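Long-range contacts in putative hydroxymethylglutaryl-CoA synthase (Streptococcus mutans, PDB 3SQZ), which probably catalyses the condensation of acetyl-CoA with acetoacetyl-CoA that yields 3-hydroxy-3-methylglutaryl-CoA, and binds coenzyme A: residues A[70-75]-A[270-275]; A[302-307]-A[319-324]; A[51-56]-A[74-79]. One frame throughout, in Å; residues are numbered along the deposited sequence.

Contact 1. Residues A[70-75]-A[270-275]. With COA (coenzyme A), chain D.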
# COMPACT_ATOMS: atom_id res chain seq x y z
N GLY A 70 15.68 5.68 14.30
CA GLY A 70 14.88 4.69 15.00
C GLY A 70 13.83 4.05 14.12
O GLY A 70 13.75 2.83 14.01
N LEU A 71 13.01 4.88 13.48
CA LEU A 71 11.95 4.39 12.60
C LEU A 71 12.39 4.30 11.14
O LEU A 71 11.76 3.61 10.35
CB LEU A 71 10.73 5.31 12.68
CG LEU A 71 10.12 5.48 14.07
CD1 LEU A 71 8.92 6.42 14.00
CD2 LEU A 71 9.74 4.13 14.66
N LEU A 72 13.47 5.01 10.81
CA LEU A 72 13.91 5.19 9.42
C LEU A 72 12.84 5.90 8.58
O LEU A 72 12.53 5.49 7.46
CB LEU A 72 14.35 3.87 8.78
CG LEU A 72 15.58 3.22 9.43
CD1 LEU A 72 15.79 1.82 8.88
CD2 LEU A 72 16.84 4.06 9.23
N LEU A 73 12.28 6.97 9.14
CA LEU A 73 11.30 7.80 8.45
C LEU A 73 11.77 9.24 8.36
O LEU A 73 12.25 9.81 9.34
CB LEU A 73 9.94 7.76 9.16
CG LEU A 73 9.10 6.50 8.98
CD1 LEU A 73 7.90 6.53 9.92
CD2 LEU A 73 8.64 6.38 7.54
N ASN A 74 11.59 9.84 7.19
CA ASN A 74 11.92 11.25 6.97
C ASN A 74 10.69 12.15 6.95
O ASN A 74 10.74 13.28 7.42
CB ASN A 74 12.68 11.42 5.65
CG ASN A 74 13.98 10.67 5.63
OD1 ASN A 74 14.42 10.19 4.58
ND2 ASN A 74 14.62 10.56 6.78
N ALA A 75 9.60 11.65 6.39
CA ALA A 75 8.41 12.46 6.18
C ALA A 75 7.22 11.55 5.96
O ALA A 75 7.38 10.38 5.60
CB ALA A 75 8.60 13.39 4.97
N PHE A 270 6.60 0.95 8.76
CA PHE A 270 7.72 1.88 8.89
C PHE A 270 8.97 1.08 8.50
O PHE A 270 9.01 -0.13 8.70
CB PHE A 270 7.81 2.50 10.29
CG PHE A 270 7.87 1.51 11.44
CD1 PHE A 270 9.07 1.25 12.09
CD2 PHE A 270 6.72 0.87 11.89
CE1 PHE A 270 9.13 0.36 13.15
CE2 PHE A 270 6.78 -0.03 12.95
CZ PHE A 270 7.98 -0.27 13.58
N PRO A 271 9.97 1.74 7.91
CA PRO A 271 11.05 0.93 7.33
C PRO A 271 11.88 0.13 8.33
O PRO A 271 12.38 -0.92 7.96
CB PRO A 271 11.90 1.96 6.58
CG PRO A 271 10.92 3.03 6.22
CD PRO A 271 10.01 3.13 7.42
N LYS A 272 12.03 0.60 9.57
CA LYS A 272 12.75 -0.19 10.56
C LYS A 272 12.15 -1.59 10.76
O LYS A 272 12.89 -2.57 10.92
CB LYS A 272 12.87 0.55 11.89
CG LYS A 272 13.43 -0.28 13.04
CD LYS A 272 14.89 -0.70 12.83
CE LYS A 272 15.86 0.47 12.97
NZ LYS A 272 15.85 1.06 14.35
N LEU A 273 10.82 -1.71 10.74
CA LEU A 273 10.21 -3.03 10.91
C LEU A 273 10.58 -3.96 9.76
O LEU A 273 10.89 -5.13 9.96
CB LEU A 273 8.69 -2.93 11.08
CG LEU A 273 8.00 -4.28 11.36
CD1 LEU A 273 8.59 -4.93 12.60
CD2 LEU A 273 6.50 -4.09 11.52
N ALA A 274 10.55 -3.42 8.54
CA ALA A 274 10.93 -4.21 7.38
C ALA A 274 12.39 -4.64 7.46
O ALA A 274 12.74 -5.75 7.07
CB ALA A 274 10.68 -3.44 6.10
N LEU A 275 13.25 -3.75 7.96
CA LEU A 275 14.66 -4.10 8.16
C LEU A 275 14.81 -5.25 9.17
O LEU A 275 15.62 -6.16 8.98
CB LEU A 275 15.46 -2.87 8.61
CG LEU A 275 16.94 -3.11 8.94
CD1 LEU A 275 17.71 -3.64 7.73
CD2 LEU A 275 17.56 -1.82 9.46
N1A COA D . 18.11 7.50 18.32
C2A COA D . 17.93 6.40 17.56
N3A COA D . 16.85 5.57 17.81
C4A COA D . 15.99 5.86 18.81
C5A COA D . 16.17 7.00 19.60
C6A COA D . 17.22 7.81 19.36
N6A COA D . 17.41 8.99 20.16
N7A COA D . 15.16 7.05 20.53
C8A COA D . 14.37 6.00 20.34
N9A COA D . 14.91 5.25 19.27
C1B COA D . 14.29 4.09 18.64
C2B COA D . 14.45 2.62 19.11
O2B COA D . 15.39 2.07 19.91
C3B COA D . 13.64 1.89 18.05
O3B COA D . 14.13 0.98 17.15
P3B COA D . 14.48 -0.47 17.56
O7A COA D . 13.14 -1.29 17.71
O8A COA D . 15.32 -1.01 16.36
O9A COA D . 15.27 -0.47 18.84
C4B COA D . 12.57 2.88 17.75
O4B COA D . 13.34 4.08 17.53
C5B COA D . 11.18 2.84 18.29
O5B COA D . 11.33 3.12 19.65
P1A COA D . 10.06 3.13 20.59
O1A COA D . 9.30 1.75 20.50
O2A COA D . 10.48 3.43 22.02
O3A COA D . 9.12 4.29 20.03
P2A COA D . 7.57 4.43 20.34
O4A COA D . 7.24 3.94 21.81
O5A COA D . 7.16 5.87 20.17
O6A COA D . 6.75 3.52 19.31
CBP COA D . 6.23 2.40 17.22
CCP COA D . 7.21 3.22 18.02
CDP COA D . 6.02 1.09 17.90
CEP COA D . 6.76 2.16 15.83
CAP COA D . 4.95 3.18 17.15
OAP COA D . 5.04 4.26 16.31
C9P COA D . 3.75 2.32 16.79
O9P COA D . 3.22 1.55 17.59
N8P COA D . 3.22 2.50 15.43
C7P COA D . 2.20 1.63 14.89
C6P COA D . 2.69 0.23 14.57
C5P COA D . 1.64 -0.64 13.88
O5P COA D . 0.71 -0.14 13.27
N4P COA D . 1.81 -2.06 13.87
C3P COA D . 0.88 -2.91 13.12
C2P COA D . 1.42 -3.59 11.89
S1P COA D . 2.98 -4.39 12.07
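Lys272 curls over the C-terminal end of helix 64-71 and sets its ammonium between Gly70 and coenzyme A. CG lies opposite the backbone N (chi1 172°), and bends at the next three torsions wrap the chain round Gly70 O, which NZ reaches at 2.8 Å, tilted somewhat from the carbonyl plane. NZ also donates to phosphate oxygen O8A of the coenzyme at 2.9 Å and, weakly, to the bridging O3B. The next carbonyl, Leu71 O, takes Lys272 N at 3.1 Å, the donor standing above the carbonyl plane. Leu72, the first residue past helix 64-71, has positive phi (61°), and the last carbonyls of the helix meet the start of helix 271-279. Leu72 CB lies against Pro271 CB, while its CD1 passes along the Lys272 backbone toward Leu275 CD2. Phe270, just before that helix, carries part of the apolar contact. Its ring is sandwiched between Leu273 CB on one face and the pantoyl methyl CEP of coenzyme A on the other, where CZ comes to 3.5 Å of CEP. Leu71 O sits at the ring edge, in plane, while Leu71 CD2 approaches obliquely, 3.9 Å from Phe270 CD1. Leu73 crosses Pro271 at about a right angle, CD2 lying 3.5 Å from CD of the proline. Pro271 CG presses to 3.2 Å of Leu72 O, a buried carbonyl with no polar partner. Gly70 CA meets the ribose oxygen O4B at 3.0 Å, a closeness suited to a residue without a side chain. Tyr177, Thr186, Lys66 and Lys276 supply further hydrogen bonds to the coenzyme. Two helix ends meeting over pantetheine and phosphate thus form one wall of the coenzyme A pocket in this thiolase-fold enzyme.

Contact 2. Residues A[302-307]-A[319-324]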
# COMPACT_ATOMS: atom_id res chain seq x y z
N ILE A 302 12.80 0.51 0.32
CA ILE A 302 12.26 1.36 1.38
C ILE A 302 12.33 2.86 1.08
O ILE A 302 11.84 3.67 1.86
CB ILE A 302 12.90 1.06 2.76
CG1 ILE A 302 14.38 1.46 2.79
CG2 ILE A 302 12.71 -0.40 3.14
CD1 ILE A 302 15.02 1.27 4.17
N LEU A 303 12.90 3.22 -0.07
CA LEU A 303 13.11 4.62 -0.39
C LEU A 303 11.82 5.44 -0.38
O LEU A 303 11.78 6.53 0.19
CB LEU A 303 13.77 4.72 -1.76
CG LEU A 303 14.94 5.65 -2.05
CD1 LEU A 303 15.93 5.70 -0.90
CD2 LEU A 303 15.62 5.16 -3.30
N TYR A 304 10.77 4.94 -1.01
CA TYR A 304 9.53 5.72 -1.06
C TYR A 304 8.86 5.80 0.30
O TYR A 304 8.38 6.87 0.71
CB TYR A 304 8.56 5.18 -2.11
CG TYR A 304 9.06 5.27 -3.54
CD1 TYR A 304 10.10 6.12 -3.89
CD2 TYR A 304 8.48 4.50 -4.54
CE1 TYR A 304 10.55 6.20 -5.20
CE2 TYR A 304 8.92 4.57 -5.84
CZ TYR A 304 9.96 5.41 -6.17
OH TYR A 304 10.42 5.49 -7.46
N SER A 305 8.84 4.69 1.02
CA SER A 305 8.19 4.66 2.32
C SER A 305 8.82 5.66 3.31
O SER A 305 8.12 6.23 4.14
CB SER A 305 8.20 3.24 2.87
OG SER A 305 7.36 2.42 2.07
N LYS A 306 10.12 5.89 3.19
CA LYS A 306 10.80 6.88 4.03
C LYS A 306 10.22 8.28 3.87
O LYS A 306 10.38 9.12 4.76
CB LYS A 306 12.29 6.94 3.71
CG LYS A 306 13.07 5.75 4.20
CD LYS A 306 14.56 5.95 4.01
CE LYS A 306 15.36 4.80 4.59
NZ LYS A 306 16.82 4.95 4.38
N GLN A 307 9.60 8.55 2.72
CA GLN A 307 9.04 9.87 2.42
C GLN A 307 7.53 9.95 2.58
O GLN A 307 6.97 11.04 2.58
CB GLN A 307 9.38 10.27 0.98
CG GLN A 307 10.85 10.22 0.63
CD GLN A 307 11.69 11.01 1.60
OE1 GLN A 307 11.41 12.17 1.89
NE2 GLN A 307 12.73 10.37 2.12
N GLY A 319 6.58 -0.70 -1.64
CA GLY A 319 7.95 -1.16 -1.56
C GLY A 319 8.38 -1.90 -2.82
O GLY A 319 9.51 -1.74 -3.28
N LEU A 320 7.49 -2.73 -3.38
CA LEU A 320 7.77 -3.37 -4.66
C LEU A 320 8.06 -2.30 -5.73
O LEU A 320 9.04 -2.39 -6.48
CB LEU A 320 6.60 -4.26 -5.08
CG LEU A 320 6.72 -4.88 -6.48
CD1 LEU A 320 7.92 -5.82 -6.63
CD2 LEU A 320 5.42 -5.59 -6.85
N LEU A 321 7.21 -1.29 -5.80
CA LEU A 321 7.38 -0.23 -6.78
C LEU A 321 8.71 0.52 -6.57
O LEU A 321 9.45 0.77 -7.52
CB LEU A 321 6.20 0.73 -6.70
CG LEU A 321 6.16 1.85 -7.73
CD1 LEU A 321 6.11 1.32 -9.16
CD2 LEU A 321 4.98 2.76 -7.42
N SER A 322 9.00 0.84 -5.32
CA SER A 322 10.25 1.50 -4.96
C SER A 322 11.45 0.65 -5.38
O SER A 322 12.42 1.15 -5.95
CB SER A 322 10.24 1.76 -3.46
OG SER A 322 11.31 2.60 -3.06
N LEU A 323 11.38 -0.65 -5.10
CA LEU A 323 12.41 -1.58 -5.52
C LEU A 323 12.62 -1.54 -7.03
O LEU A 323 13.75 -1.42 -7.52
CB LEU A 323 12.02 -3.00 -5.10
CG LEU A 323 12.87 -4.12 -5.69
CD1 LEU A 323 14.32 -4.06 -5.16
CD2 LEU A 323 12.24 -5.48 -5.40
N LEU A 324 11.54 -1.67 -7.80
CA LEU A 324 11.68 -1.77 -9.24
C LEU A 324 12.21 -0.49 -9.86
O LEU A 324 12.95 -0.54 -10.85
CB LEU A 324 10.34 -2.14 -9.89
CG LEU A 324 9.76 -3.48 -9.45
CD1 LEU A 324 8.57 -3.83 -10.33
CD2 LEU A 324 10.80 -4.59 -9.47
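Ser322 and Tyr304 carry this contact, the serine meeting the tyrosine through both backbone and ring. Ser322 OG receives the backbone N-H of Tyr304 at 3.2 Å, with an angle of 156° at the hydrogen. Leu303 N is also near, 3.4 Å from the same OG, and Leu303 CB touches the hydroxyl at 3.5 Å. With OG opposite its own backbone N (chi1 -170°), the hydroxyl reaches under the tyrosine ring. Above this bond the phenol ring lies with one face over the serine: OG stands 3.5 Å from the ring plane, displaced toward the rim, while Tyr304 CD2 rests 3.4 Å from Ser322 CB. Farther along the ring, CE2 reaches Ser322 CA at 3.5 Å and approaches Leu321 CG more loosely, at 4.3 Å. The ring therefore lies along the surface of helix 315-326 instead of pointing into it; CG lies beside the backbone N (chi1 -64°), and the ring is laid flat on the serine.

In the next shell, the Ser322 hydroxyl is fixed by a second partner, the carbonyl of Ala300, to which it donates. The hydroxyl thereby joins the carbonyl of Ala300, in the last turn of helix 288-302, to the backbone N-H of Tyr304. The far end of Tyr304 is anchored to the same helix as Ser322, its OH being hydrogen-bonded to Glu325 and weakly to Asn326. Arg366 and Leu367 of helix 366-371 also touch the Tyr304 side chain. Behind the contact, Leu320, Leu323 and Leu324 turn to Ile336 of strand 335-342. A helix packed between a sheet and the break between two successive helices is consistent with the buried helical layer of the thiolase fold.

Contact 3. Residues A[51-56]-A[74-79]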
# COMPACT_ATOMS: atom_id res chain seq x y z
N LEU A 51 4.11 16.01 6.15
CA LEU A 51 4.59 16.37 7.48
C LEU A 51 6.01 15.86 7.60
O LEU A 51 6.27 14.65 7.52
CB LEU A 51 3.70 15.73 8.55
CG LEU A 51 4.16 15.94 9.99
CD1 LEU A 51 4.13 17.42 10.39
CD2 LEU A 51 3.31 15.12 10.94
N ASN A 52 6.95 16.78 7.78
CA ASN A 52 8.34 16.39 7.93
C ASN A 52 8.59 15.92 9.37
O ASN A 52 8.14 16.56 10.32
CB ASN A 52 9.26 17.54 7.50
CG ASN A 52 9.26 17.73 5.99
OD1 ASN A 52 9.14 16.77 5.23
ND2 ASN A 52 9.39 18.98 5.54
N MET A 53 9.28 14.79 9.52
CA MET A 53 9.44 14.19 10.84
C MET A 53 10.19 15.09 11.81
O MET A 53 9.92 15.08 13.01
CB MET A 53 10.11 12.82 10.73
CG MET A 53 9.23 11.78 10.04
SD MET A 53 7.63 11.50 10.84
CE MET A 53 8.07 10.22 12.00
N LYS A 54 11.13 15.88 11.31
CA LYS A 54 11.85 16.78 12.20
C LYS A 54 10.90 17.81 12.82
O LYS A 54 11.10 18.23 13.96
CB LYS A 54 13.00 17.47 11.47
CG LYS A 54 12.55 18.39 10.36
CD LYS A 54 13.72 18.89 9.56
CE LYS A 54 13.26 19.88 8.52
NZ LYS A 54 14.38 20.32 7.65
N ASP A 55 9.88 18.22 12.07
CA ASP A 55 8.89 19.16 12.60
C ASP A 55 8.04 18.50 13.68
O ASP A 55 7.74 19.11 14.71
CB ASP A 55 8.00 19.72 11.49
CG ASP A 55 8.73 20.69 10.57
OD1 ASP A 55 9.80 21.21 10.96
OD2 ASP A 55 8.22 20.97 9.47
N LEU A 56 7.62 17.26 13.44
CA LEU A 56 6.86 16.52 14.44
C LEU A 56 7.70 16.33 15.70
O LEU A 56 7.21 16.53 16.82
CB LEU A 56 6.42 15.16 13.88
CG LEU A 56 5.58 14.30 14.83
CD1 LEU A 56 4.25 14.97 15.19
CD2 LEU A 56 5.33 12.92 14.23
N ASN A 74 11.59 9.84 7.19
CA ASN A 74 11.92 11.25 6.97
C ASN A 74 10.69 12.15 6.95
O ASN A 74 10.74 13.28 7.42
CB ASN A 74 12.68 11.42 5.65
CG ASN A 74 13.98 10.67 5.63
OD1 ASN A 74 14.42 10.19 4.58
ND2 ASN A 74 14.62 10.56 6.78
N ALA A 75 9.60 11.65 6.39
CA ALA A 75 8.41 12.46 6.18
C ALA A 75 7.22 11.55 5.96
O ALA A 75 7.38 10.38 5.60
CB ALA A 75 8.60 13.39 4.97
N LEU A 76 6.02 12.09 6.15
CA LEU A 76 4.76 11.35 6.05
C LEU A 76 3.78 12.11 5.17
O LEU A 76 3.65 13.32 5.35
CB LEU A 76 4.10 11.25 7.44
CG LEU A 76 4.95 10.85 8.64
CD1 LEU A 76 4.10 10.91 9.91
CD2 LEU A 76 5.53 9.46 8.45
N SER A 77 3.04 11.43 4.31
CA SER A 77 1.96 12.08 3.58
C SER A 77 0.77 12.33 4.49
O SER A 77 0.37 11.46 5.27
CB SER A 77 1.49 11.23 2.40
OG SER A 77 2.51 11.15 1.42
N ILE A 78 0.18 13.51 4.35
CA ILE A 78 -0.99 13.91 5.12
C ILE A 78 -2.13 14.20 4.15
O ILE A 78 -1.94 14.91 3.16
CB ILE A 78 -0.70 15.17 5.97
CG1 ILE A 78 0.36 14.85 7.04
CG2 ILE A 78 -1.98 15.73 6.59
CD1 ILE A 78 -0.02 13.72 7.99
N ALA A 79 -3.29 13.62 4.42
CA ALA A 79 -4.47 13.78 3.57
C ALA A 79 -5.50 14.69 4.23
O ALA A 79 -5.81 14.52 5.40
CB ALA A 79 -5.10 12.43 3.28
O HOH W 1 12.29 15.31 8.61
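Leu51 and Leu76 have the most surface buried here, and they face each other as an antiparallel hydrogen-bonded pair. Leu51 N donates to Leu76 O at 2.8 Å, almost straight at the hydrogen (172°), and Leu76 N returns a bond to Leu51 O at 2.9 Å. Their side chains share one face of the sheet, where Leu51 CB also meets Ile78 CG1 at 3.8 Å. Val378 and Tyr381 of helix 378-385 also pack on Leu51. Met53, third in buried surface, begins helix 53-60 and crosses Leu76 at about a right angle: SD lies 3.5 Å from Leu76 CG, a contact that holds for one of the two deposited conformers of that leucine. Bends at chi2 (-59°) and chi3 (-88°) fold the methionine back, so that in this conformer sulfur rather than the terminal methyl faces the leucine, while Phe67 and Ser185 adjoin Met53 as well.

The pairing joins the outer strand 75-78 to the middle strand 49-52 of a small three-stranded sheet, completed by strand 374-375 and separate from the large sheet of the thiolase fold. Where strand 49-52 gives way to helix, the next pair, Asn52 with Ala75, is non-hydrogen-bonded. Asn52 is the N-cap residue, yet its side chain makes no capping bond; instead OD1 leans on Ala75 CB at 3.4 Å. The helix start is bonded to the adjoining strand segment: Met53 N donates to Asn74 O at 3.0 Å, the donor lying above the carbonyl plane. That carbonyl also accepts a bond from a water at 2.8 Å, and the water in turn receives Lys54 N at 3.0 Å. The side chain of Asn74 turns to another partner, OD1 being hydrogen-bonded to Gln307 NE2.

In the fold
From the N terminus, contact 3 comes first, closing a short loop that carries helices 53-60 and 64-71 between two strands of the small sheet. Contact 1 opens where that loop ends: both use Asn74 and Ala75, and residues 70-75 reach across 194 intervening residues to the start of helix 271-279, so the two loops overlap. Contact 2 follows in series, a short loop joining residues 302-307 to helix 315-326. Asn74 connects all three, since its N lies 2.8 Å from Lys306 O and its OD1 3.0 Å from Gln307 NE2, both probable hydrogen bonds. The small sheet, the coenzyme-binding helices and the buried helix 315-326 are thereby tied together.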